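Local coordinates for protein esterase A (Caulobacter crescentus, PDB 5GKV) that probably hydrolyses ester bonds as a penicillin-binding-protein homologue of the serine beta-lactamase family, at residues L41-F45 with D56-F61; A91-D95 with S290-P294. All blocks are in the same frame, centred on the assembly; numbering follows the deposited sequence.

Contact 1 of 2, residues L41-F45 with D56-F61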
ATOM      1  N   LEU A  41     -19.620  -4.110   3.854  1.00 14.95           N
ATOM      2  CA  LEU A  41     -19.757  -5.281   4.719  1.00 13.72           C
ATOM      3  C   LEU A  41     -19.288  -4.873   6.114  1.00 12.68           C
ATOM      4  O   LEU A  41     -20.110  -4.635   6.999  1.00 14.54           O
ATOM      5  CB  LEU A  41     -18.968  -6.473   4.176  1.00 14.09           C
ATOM      6  CG  LEU A  41     -18.997  -7.760   5.009  1.00 14.22           C
ATOM      7  CD1 LEU A  41     -20.462  -8.209   5.241  1.00 14.22           C
ATOM      8  CD2 LEU A  41     -18.196  -8.869   4.325  1.00 16.24           C
ATOM      9  N   GLY A  42     -17.976  -4.736   6.303  1.00 13.37           N
ATOM     10  CA  GLY A  42     -17.444  -4.115   7.501  1.00 12.53           C
ATOM     11  C   GLY A  42     -16.325  -3.156   7.141  1.00 13.73           C
ATOM     12  O   GLY A  42     -15.702  -3.261   6.072  1.00 12.94           O
ATOM     13  N   ALA A  43     -16.072  -2.206   8.045  1.00 13.95           N
ATOM     14  CA  ALA A  43     -15.055  -1.203   7.755  1.00 13.50           C
ATOM     15  C   ALA A  43     -14.587  -0.530   9.038  1.00 13.83           C
ATOM     16  O   ALA A  43     -15.297  -0.494  10.052  1.00 13.20           O
ATOM     17  CB  ALA A  43     -15.580  -0.145   6.769  1.00 11.69           C
ATOM     18  N   ARG A  44     -13.391   0.033   8.961  1.00 12.54           N
ATOM     19  CA  ARG A  44     -12.850   0.839  10.045  1.00 13.97           C
ATOM     20  C   ARG A  44     -12.127   2.030   9.432  1.00 15.60           C
ATOM     21  O   ARG A  44     -11.417   1.891   8.422  1.00 14.21           O
ATOM     22  CB  ARG A  44     -11.906   0.007  10.929  1.00 13.18           C
ATOM     23  CG  ARG A  44     -11.510   0.674  12.248  1.00 13.77           C
ATOM     24  CD  ARG A  44     -10.679  -0.284  13.089  1.00 11.56           C
ATOM     25  NE  ARG A  44     -10.414   0.204  14.443  1.00 13.40           N
ATOM     26  CZ  ARG A  44      -9.723  -0.507  15.336  1.00 17.60           C
ATOM     27  NH1 ARG A  44      -9.228  -1.698  14.993  1.00 13.71           N
ATOM     28  NH2 ARG A  44      -9.510  -0.032  16.543  1.00 13.38           N
ATOM     29  N   PHE A  45     -12.342   3.208  10.013  1.00 13.96           N
ATOM     30  CA  PHE A  45     -11.706   4.427   9.528  1.00 13.80           C
ATOM     31  C   PHE A  45     -11.034   5.096  10.709  1.00 14.85           C
ATOM     32  O   PHE A  45     -11.672   5.320  11.741  1.00 13.57           O
ATOM     33  CB  PHE A  45     -12.693   5.409   8.892  1.00 12.32           C
ATOM     34  CG  PHE A  45     -12.046   6.699   8.428  1.00 11.39           C
ATOM     35  CD1 PHE A  45     -11.256   6.723   7.283  1.00 12.82           C
ATOM     36  CD2 PHE A  45     -12.243   7.892   9.126  1.00 14.49           C
ATOM     37  CE1 PHE A  45     -10.647   7.913   6.847  1.00 13.28           C
ATOM     38  CE2 PHE A  45     -11.650   9.087   8.696  1.00 14.28           C
ATOM     39  CZ  PHE A  45     -10.854   9.100   7.554  1.00 12.16           C
ATOM     40  N   ASP A  56     -11.597   6.887  15.379  1.00 17.13           N
ATOM     41  CA  ASP A  56     -11.414   5.463  15.109  1.00 14.26           C
ATOM     42  C   ASP A  56     -12.804   4.836  15.162  1.00 15.22           C
ATOM     43  O   ASP A  56     -13.300   4.519  16.248  1.00 15.92           O
ATOM     44  CB  ASP A  56     -10.449   4.846  16.118  1.00 16.84           C
ATOM     45  CG  ASP A  56     -10.323   3.340  15.975  1.00 19.73           C
ATOM     46  OD1 ASP A  56     -10.624   2.811  14.885  1.00 15.73           O
ATOM     47  OD2 ASP A  56      -9.915   2.680  16.968  1.00 19.35           O
ATOM     48  N   LEU A  57     -13.439   4.698  14.003  1.00 14.19           N
ATOM     49  CA  LEU A  57     -14.816   4.226  13.915  1.00 13.59           C
ATOM     50  C   LEU A  57     -14.877   2.865  13.240  1.00 14.55           C
ATOM     51  O   LEU A  57     -14.173   2.624  12.256  1.00 14.54           O
ATOM     52  CB  LEU A  57     -15.687   5.205  13.133  1.00 14.74           C
ATOM     53  CG  LEU A  57     -15.929   6.557  13.792  1.00 18.30           C
ATOM     54  CD1 LEU A  57     -16.669   7.425  12.806  1.00 19.61           C
ATOM     55  CD2 LEU A  57     -16.719   6.388  15.087  1.00 18.80           C
ATOM     56  N   MET A  58     -15.765   2.008  13.753  1.00 14.23           N
ATOM     57  CA  MET A  58     -15.974   0.645  13.277  1.00 13.09           C
ATOM     58  C   MET A  58     -17.439   0.454  12.918  1.00 14.46           C
ATOM     59  O   MET A  58     -18.318   0.981  13.599  1.00 14.62           O
ATOM     60  CB  MET A  58     -15.588  -0.370  14.360  1.00 15.03           C
ATOM     61  CG  MET A  58     -14.079  -0.449  14.638  1.00 13.54           C
ATOM     62  SD  MET A  58     -13.766  -1.264  16.219  1.00 16.79           S
ATOM     63  CE  MET A  58     -14.297   0.049  17.341  1.00 16.71           C
ATOM     64  N   GLY A  59     -17.716  -0.321  11.866  1.00 16.04           N
ATOM     65  CA  GLY A  59     -19.096  -0.639  11.552  1.00 14.10           C
ATOM     66  C   GLY A  59     -19.209  -1.964  10.834  1.00 15.42           C
ATOM     67  O   GLY A  59     -18.245  -2.444  10.223  1.00 14.28           O
ATOM     68  N   GLY A  60     -20.398  -2.575  10.946  1.00 11.01           N
ATOM     69  CA  GLY A  60     -20.678  -3.760  10.143  1.00 14.46           C
ATOM     70  C   GLY A  60     -19.948  -5.015  10.614  1.00 14.20           C
ATOM     71  O   GLY A  60     -19.705  -5.220  11.812  1.00 14.10           O
ATOM     72  N   PHE A  61     -19.570  -5.863   9.645  1.00 13.30           N
ATOM     73  CA  PHE A  61     -19.267  -7.265   9.924  1.00 14.54           C
ATOM     74  C   PHE A  61     -17.947  -7.715   9.323  1.00 13.67           C
ATOM     75  O   PHE A  61     -17.554  -7.285   8.234  1.00 13.47           O
ATOM     76  CB  PHE A  61     -20.406  -8.162   9.412  1.00 13.90           C
ATOM     77  CG  PHE A  61     -21.733  -7.742   9.948  1.00 13.89           C
ATOM     78  CD1 PHE A  61     -22.531  -6.828   9.246  1.00 17.00           C
ATOM     79  CD2 PHE A  61     -22.147  -8.174  11.197  1.00 18.64           C
ATOM     80  CE1 PHE A  61     -23.750  -6.399   9.775  1.00 21.39           C
ATOM     81  CE2 PHE A  61     -23.379  -7.748  11.727  1.00 19.04           C
ATOM     82  CZ  PHE A  61     -24.163  -6.856  11.009  1.00 22.16           C
TER
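Arg44 and Asp56 form a salt bridge across a beta hairpin, in which strands 42-49 and 52-60 run antiparallel within the main sheet of the beta-lactamase fold. The grip is side-on. Arg44 NE meets Asp56 OD1 at 2.7 Å, and Arg44 NH2 meets Asp56 OD2 at 2.8 Å. Each oxygen uses its syn lone pair, and the guanidinium and carboxylate planes lie only 20° apart. The Arg44 chain is extended from CG to NE and runs alongside Met58. Arg44 CG and Met58 CG are 3.7 Å apart, and the bent Met58 end places SD over one guanidinium face, toward its rim. Arg44 NH1 also bonds to Pro72 O.

Between the strands, Ala43 pairs with Gly59, and Phe45 with Leu57, each through two hydrogen bonds. Ala43, Phe45 and Leu57 face helix 25-35, where Phe31 touches both Phe45 and Leu57. Gly42 and Gly60, CA atoms 4.2 Å apart, form a non-hydrogen-bonded pair; neither has a CB to crowd Phe61 O or Leu41 O opposite. Gly60 has a positive phi (74°). Beyond them, Asn363 bonds to both Gly42 N and Phe61 O. The last rung is Phe61 N to Leu41 O, 3.0 Å, with the donor 40° above the carbonyl plane.

Contact 2 of 2, residues A91-D95 with S290-P294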
ATOM      1  N   ALA A  91      12.667   3.655   2.309  1.00 17.63           N
ATOM      2  CA  ALA A  91      13.028   5.024   2.674  1.00 18.30           C
ATOM      3  C   ALA A  91      13.913   5.059   3.916  1.00 21.67           C
ATOM      4  O   ALA A  91      14.825   5.895   4.017  1.00 18.45           O
ATOM      5  CB  ALA A  91      11.768   5.858   2.922  1.00 18.06           C
ATOM      6  N   ARG A  92      13.647   4.167   4.871  1.00 16.77           N
ATOM      7  CA  ARG A  92      14.490   4.070   6.066  1.00 22.93           C
ATOM      8  C   ARG A  92      15.916   3.629   5.729  1.00 19.93           C
ATOM      9  O   ARG A  92      16.884   4.202   6.246  1.00 20.31           O
ATOM     10  CB  ARG A  92      13.848   3.117   7.077  1.00 18.78           C
ATOM     11  CG  ARG A  92      12.635   3.728   7.806  1.00 19.52           C
ATOM     12  CD  ARG A  92      12.035   2.750   8.817  1.00 22.96           C
ATOM     13  NE  ARG A  92      12.747   2.697  10.103  1.00 31.05           N
ATOM     14  CZ  ARG A  92      13.254   1.592  10.646  1.00 30.98           C
ATOM     15  NH1 ARG A  92      13.149   0.430  10.023  1.00 34.28           N
ATOM     16  NH2 ARG A  92      13.875   1.645  11.814  1.00 31.35           N
ATOM     17  N   LEU A  93      16.073   2.594   4.887  1.00 18.04           N
ATOM     18  CA  LEU A  93      17.421   2.176   4.480  1.00 20.85           C
ATOM     19  C   LEU A  93      18.190   3.313   3.834  1.00 23.42           C
ATOM     20  O   LEU A  93      19.394   3.477   4.081  1.00 20.56           O
ATOM     21  CB  LEU A  93      17.381   1.009   3.500  1.00 19.12           C
ATOM     22  CG  LEU A  93      16.918  -0.345   3.986  1.00 20.68           C
ATOM     23  CD1 LEU A  93      17.027  -1.345   2.826  1.00 23.93           C
ATOM     24  CD2 LEU A  93      17.783  -0.782   5.164  1.00 21.97           C
ATOM     25  N   VAL A  94      17.531   4.078   2.961  1.00 17.69           N
ATOM     26  CA  VAL A  94      18.210   5.194   2.312  1.00 19.46           C
ATOM     27  C   VAL A  94      18.579   6.254   3.345  1.00 23.02           C
ATOM     28  O   VAL A  94      19.722   6.739   3.391  1.00 18.74           O
ATOM     29  CB  VAL A  94      17.337   5.770   1.181  1.00 19.28           C
ATOM     30  CG1 VAL A  94      17.965   7.023   0.607  1.00 20.89           C
ATOM     31  CG2 VAL A  94      17.172   4.731   0.081  1.00 16.49           C
ATOM     32  N   ASP A  95      17.622   6.613   4.200  1.00 17.71           N
ATOM     33  CA  ASP A  95      17.869   7.619   5.229  1.00 22.90           C
ATOM     34  C   ASP A  95      19.021   7.222   6.138  1.00 22.45           C
ATOM     35  O   ASP A  95      19.771   8.088   6.602  1.00 23.40           O
ATOM     36  CB  ASP A  95      16.602   7.839   6.063  1.00 21.81           C
ATOM     37  CG  ASP A  95      16.734   8.994   7.063  1.00 24.34           C
ATOM     38  OD1 ASP A  95      17.214  10.085   6.682  1.00 30.82           O
ATOM     39  OD2 ASP A  95      16.340   8.805   8.238  1.00 26.87           O
ATOM     40  N   SER A 290      12.009   7.795  16.855  1.00 25.43           N
ATOM     41  CA  SER A 290      12.309   8.243  15.497  1.00 25.39           C
ATOM     42  C   SER A 290      12.395   7.049  14.543  1.00 28.69           C
ATOM     43  O   SER A 290      13.257   6.178  14.704  1.00 26.04           O
ATOM     44  CB  SER A 290      13.619   9.033  15.470  1.00 27.43           C
ATOM     45  OG  SER A 290      13.873   9.532  14.161  1.00 29.64           O
ATOM     46  N   LEU A 291      11.493   6.999  13.561  1.00 24.61           N
ATOM     47  CA  LEU A 291      11.554   5.983  12.513  1.00 21.28           C
ATOM     48  C   LEU A 291      12.390   6.415  11.317  1.00 21.61           C
ATOM     49  O   LEU A 291      12.929   5.558  10.609  1.00 20.35           O
ATOM     50  CB  LEU A 291      10.142   5.645  12.017  1.00 23.37           C
ATOM     51  CG  LEU A 291       9.221   5.077  13.088  1.00 20.60           C
ATOM     52  CD1 LEU A 291       7.861   4.757  12.507  1.00 25.10           C
ATOM     53  CD2 LEU A 291       9.868   3.838  13.673  1.00 23.07           C
ATOM     54  N   ILE A 292      12.503   7.719  11.082  1.00 20.67           N
ATOM     55  CA  ILE A 292      13.140   8.270   9.890  1.00 23.00           C
ATOM     56  C   ILE A 292      13.296   9.769  10.125  1.00 23.15           C
ATOM     57  O   ILE A 292      12.533  10.357  10.901  1.00 20.36           O
ATOM     58  CB  ILE A 292      12.294   7.965   8.635  1.00 22.40           C
ATOM     59  CG1 ILE A 292      12.998   8.417   7.355  1.00 20.41           C
ATOM     60  CG2 ILE A 292      10.900   8.625   8.748  1.00 19.44           C
ATOM     61  CD1 ILE A 292      12.372   7.861   6.073  1.00 21.30           C
ATOM     62  N   THR A 293      14.280  10.402   9.482  1.00 20.90           N
ATOM     63  CA  THR A 293      14.443  11.847   9.621  1.00 23.32           C
ATOM     64  C   THR A 293      13.516  12.604   8.678  1.00 19.98           C
ATOM     65  O   THR A 293      13.045  12.059   7.675  1.00 21.49           O
ATOM     66  CB  THR A 293      15.894  12.258   9.339  1.00 26.10           C
ATOM     67  OG1 THR A 293      16.138  12.256   7.920  1.00 21.46           O
ATOM     68  CG2 THR A 293      16.865  11.321  10.044  1.00 23.29           C
ATOM     69  N   PRO A 294      13.239  13.878   8.973  1.00 21.76           N
ATOM     70  CA  PRO A 294      12.489  14.704   8.006  1.00 21.02           C
ATOM     71  C   PRO A 294      13.117  14.727   6.624  1.00 25.00           C
ATOM     72  O   PRO A 294      12.405  14.662   5.610  1.00 23.16           O
ATOM     73  CB  PRO A 294      12.499  16.092   8.658  1.00 23.50           C
ATOM     74  CG  PRO A 294      12.577  15.802  10.149  1.00 23.57           C
ATOM     75  CD  PRO A 294      13.405  14.543  10.283  1.00 25.00           C
TER
HETATM   76  O   HOH W   1      14.225   3.705  13.633  1.00 31.67           O
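Arg92 meets Leu291, and Asp95 meets Thr293, where the C-terminal turn of helix 82-95 is tied to the loop before helix 294-301. By sequence, helix 82-95 starts within an S-x-x-K motif, consistent with the helix that carries the catalytic motif in serine beta-lactamases and penicillin-binding proteins.

Ser290 is linked to Arg92 through a water. Arg92 NH2 donates to the water at 2.8 Å, and the water donates to Ser290 O.

Leu291 follows with a direct bond. Its O accepts from Arg92 NE at 2.9 Å, on a lone pair and in the guanidinium plane. The Arg92 chain bends at chi3 (81°), which turns NE to this carbonyl. The Leu291 side chain packs instead on helices 190-202 and 270-281.

Ile292 points toward the helix. Its CD1 rests on Ala91 CB at 3.8 Å, and its CG1 lies 3.5 Å from Asp95 OD2. Ile292 also touches Leu280 of helix 270-281.

Thr293 is the N-cap of helix 294-301. Thr293 OG1 donates to Asp95 OD1 at 2.7 Å. Thr293 N donates to Asp95 OD2 at 2.9 Å, a nearly straight bond (165°) that comes in 46° out of the carboxylate plane. Thr293 OG1 also accepts from Gly296 N.

Asp95 thus holds the capping threonine by its hydroxyl and its backbone N. With two donors on its oxygens, the carboxylate is probably an anion, and the start of helix 294-301 may add to this.

The two contacts share no secondary-structure element. Their centres lie about 32 Å apart, and their nearest atoms about 18 Å. Contact 1 is the more buried and joins neighbours in sequence, two strands of one hairpin in the antiparallel sheet. Contact 2 is partly buried and joins a helix end to a loop 195 residues later. The chemistry follows the place. In contact 1 paired backbones do most of the bonding, and the charged pair is matched arginine to aspartate. In contact 2 Arg92 serves loop carbonyls, one directly and one through water, while Asp95 takes a backbone N-H and a threonine hydroxyl. Helix 270-281 touches both sites, through Arg44 and Asp56 in one and Leu291 and Ile292 in the other.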